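Local coordinates for protein fiber (Human adenovirus 26, PDB 6FJN) that forms the trimeric knob of the adenovirus fiber, the capsid protein through which the virus attaches to its host-cell receptor, at residues F101-T106 / F178-Q183. Sequence-based numbering, arbitrary orientation.
Sequences FMPNLT and FSYLTQ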
loop_
_atom_site.group_PDB
_atom_site.type_symbol
_atom_site.label_atom_id
_atom_site.label_comp_id
_atom_site.label_asym_id
_atom_site.label_seq_id
_atom_site.Cartn_x
_atom_site.Cartn_y
_atom_site.Cartn_z
ATOM N N PHE A 101 -5.044 -17.027 -6.664
ATOM C CA PHE A 101 -4.884 -15.583 -6.949
ATOM C C PHE A 101 -6.204 -14.879 -7.039
ATOM O O PHE A 101 -6.224 -13.667 -7.203
ATOM C CB PHE A 101 -4.131 -15.376 -8.255
ATOM C CG PHE A 101 -2.701 -15.819 -8.204
ATOM C CD1 PHE A 101 -2.350 -17.142 -8.307
ATOM C CD2 PHE A 101 -1.680 -14.891 -8.013
ATOM C CE1 PHE A 101 -1.026 -17.549 -8.235
ATOM C CE2 PHE A 101 -0.375 -15.303 -7.951
ATOM C CZ PHE A 101 -0.056 -16.600 -8.065
ATOM N N MET A 102 -7.321 -15.609 -6.968
ATOM C CA MET A 102 -8.610 -14.978 -7.202
ATOM C C MET A 102 -9.094 -14.277 -5.930
ATOM O O MET A 102 -8.784 -14.695 -4.811
ATOM C CB MET A 102 -9.641 -16.005 -7.644
ATOM C CG MET A 102 -9.358 -16.552 -9.014
ATOM S SD MET A 102 -9.411 -15.287 -10.320
ATOM C CE MET A 102 -7.667 -15.000 -10.666
ATOM N N PRO A 103 -9.872 -13.204 -6.060
ATOM C CA PRO A 103 -10.382 -12.525 -4.856
ATOM C C PRO A 103 -11.413 -13.371 -4.124
ATOM O O PRO A 103 -12.274 -13.993 -4.739
ATOM C CB PRO A 103 -10.988 -11.214 -5.402
ATOM C CG PRO A 103 -10.494 -11.098 -6.813
ATOM C CD PRO A 103 -10.273 -12.502 -7.272
ATOM N N ASN A 104 -11.253 -13.411 -2.813
ATOM C CA ASN A 104 -12.087 -14.230 -1.937
ATOM C C ASN A 104 -13.562 -13.852 -2.078
ATOM O O ASN A 104 -13.924 -12.723 -1.928
ATOM C CB ASN A 104 -11.600 -13.979 -0.509
ATOM C CG ASN A 104 -12.274 -14.870 0.504
ATOM O OD1 ASN A 104 -13.440 -14.666 0.911
ATOM N ND2 ASN A 104 -11.568 -15.917 0.876
ATOM N N LEU A 105 -14.393 -14.870 -2.343
ATOM C CA LEU A 105 -15.840 -14.616 -2.604
ATOM C C LEU A 105 -16.646 -14.323 -1.341
ATOM O O LEU A 105 -17.713 -13.735 -1.404
ATOM C CB LEU A 105 -16.445 -15.789 -3.382
ATOM C CG LEU A 105 -16.154 -15.717 -4.892
ATOM C CD1 LEU A 105 -16.356 -17.086 -5.513
ATOM C CD2 LEU A 105 -16.977 -14.660 -5.598
ATOM N N THR A 106 -16.139 -14.708 -0.180
ATOM C CA THR A 106 -16.799 -14.323 1.083
ATOM C C THR A 106 -16.510 -12.880 1.438
ATOM O O THR A 106 -17.398 -12.075 1.773
ATOM C CB THR A 106 -16.390 -15.223 2.238
ATOM O OG1 THR A 106 -16.683 -16.564 1.860
ATOM C CG2 THR A 106 -17.138 -14.877 3.519
ATOM N N PHE A 178 -1.407 -2.503 -3.897
ATOM C CA PHE A 178 -2.632 -2.848 -3.188
ATOM C C PHE A 178 -2.571 -4.280 -2.742
ATOM O O PHE A 178 -1.618 -5.023 -3.122
ATOM C CB PHE A 178 -3.855 -2.593 -4.085
ATOM C CG PHE A 178 -3.903 -3.421 -5.335
ATOM C CD1 PHE A 178 -3.182 -3.065 -6.459
ATOM C CD2 PHE A 178 -4.695 -4.555 -5.396
ATOM C CE1 PHE A 178 -3.253 -3.819 -7.620
ATOM C CE2 PHE A 178 -4.755 -5.331 -6.550
ATOM C CZ PHE A 178 -4.031 -4.939 -7.681
ATOM N N SER A 179 -3.523 -4.738 -1.953
ATOM C CA SER A 179 -3.629 -6.152 -1.657
ATOM C C SER A 179 -5.082 -6.545 -1.567
ATOM O O SER A 179 -5.977 -5.667 -1.476
ATOM C CB SER A 179 -2.910 -6.540 -0.366
ATOM O OG SER A 179 -3.635 -6.119 0.781
ATOM N N TYR A 180 -5.347 -7.846 -1.602
ATOM C CA TYR A 180 -6.687 -8.375 -1.380
ATOM C C TYR A 180 -6.619 -9.762 -0.881
ATOM O O TYR A 180 -5.640 -10.491 -1.083
ATOM C CB TYR A 180 -7.559 -8.279 -2.676
ATOM C CG TYR A 180 -6.968 -9.045 -3.858
ATOM C CD1 TYR A 180 -7.340 -10.385 -4.086
ATOM C CD2 TYR A 180 -6.110 -8.456 -4.749
ATOM C CE1 TYR A 180 -6.851 -11.071 -5.171
ATOM C CE2 TYR A 180 -5.612 -9.146 -5.854
ATOM C CZ TYR A 180 -5.996 -10.455 -6.061
ATOM O OH TYR A 180 -5.434 -11.085 -7.146
ATOM N N LEU A 181 -7.698 -10.171 -0.211
ATOM C CA LEU A 181 -7.834 -11.515 0.315
ATOM C C LEU A 181 -8.132 -12.488 -0.805
ATOM O O LEU A 181 -8.914 -12.202 -1.676
ATOM C CB LEU A 181 -8.971 -11.571 1.340
ATOM C CG LEU A 181 -8.675 -10.979 2.716
ATOM C CD1 LEU A 181 -8.063 -9.608 2.799
ATOM C CD2 LEU A 181 -9.952 -11.066 3.564
ATOM N N THR A 182 -7.512 -13.638 -0.739
ATOM C CA THR A 182 -7.667 -14.626 -1.809
ATOM C C THR A 182 -8.634 -15.748 -1.484
ATOM O O THR A 182 -8.874 -16.116 -0.301
ATOM C CB THR A 182 -6.327 -15.235 -2.170
ATOM O OG1 THR A 182 -5.810 -15.885 -1.000
ATOM C CG2 THR A 182 -5.285 -14.229 -2.619
ATOM N N GLN A 183 -9.158 -16.353 -2.559
ATOM C CA GLN A 183 -9.843 -17.622 -2.531
ATOM C C GLN A 183 -8.727 -18.769 -2.306
ATOM O O GLN A 183 -7.532 -18.525 -2.604
ATOM C CB GLN A 183 -10.534 -17.815 -3.920
ATOM C CG GLN A 183 -11.602 -18.884 -3.976
ATOM C CD GLN A 183 -12.921 -18.498 -3.311
ATOM O OE1 GLN A 183 -13.093 -17.398 -2.811
ATOM N NE2 GLN A 183 -13.865 -19.474 -3.257
HETATM O O HOH W 1 -14.731 -17.637 -0.267
#
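Tyr-180 reaches across to the loop 101-106 and donates its OH to Phe-101 O at 2.7 Å. The acceptor lies in the plane of the ring, at its edge, and the hydroxyl oxygen lies in the carbonyl plane. Pro-103 packs obliquely on the same ring, CB to CD1 of Tyr-180 at 4.0 Å. Both residues are buried, and Phe-144 also meets the ring.

Next to it the backbones form a single bridge between Pro-103 and Thr-182. Gln-183 N donates to Met-102 O at 2.8 Å, and Asn-104 N donates to Leu-181 O at 2.9 Å. Asn-104 adds a side-chain bond. With CG anti to its backbone N (chi1 -174°), ND2 gives a nearly straight bond to Thr-182 O at 2.9 Å. That oxygen lies in the amide plane, but ND2 stands above the Thr-182 carbonyl plane. Asn-104 OD1 accepts from Ala-107 N, so both ends of the amide are held.

Gln-183 forms the solvent side and is partly exposed. Its chain bends at chi2 (75°) and brings OE1 to where it accepts a hydrogen bond from Leu-105 N at 2.9 Å. A water also donates to OE1 and bridges to Thr-106 OG1, which bonds Asp-88 of a second subunit.

The contact pins the C-terminal end of strand 176-181, outermost in its sheet within this chain, to the loop between strands 89-90 and 123-129. Thr-182 and Gln-183 belong to an L-glutamate site seen for this protein. Lys-30, also of that site, lies beside Thr-182, whose OG1 bonds Glu-184. The bonds across the two segments all join neutral groups. They hold the backbone at Thr-182 and Gln-183, consistent with positioning that part of the site.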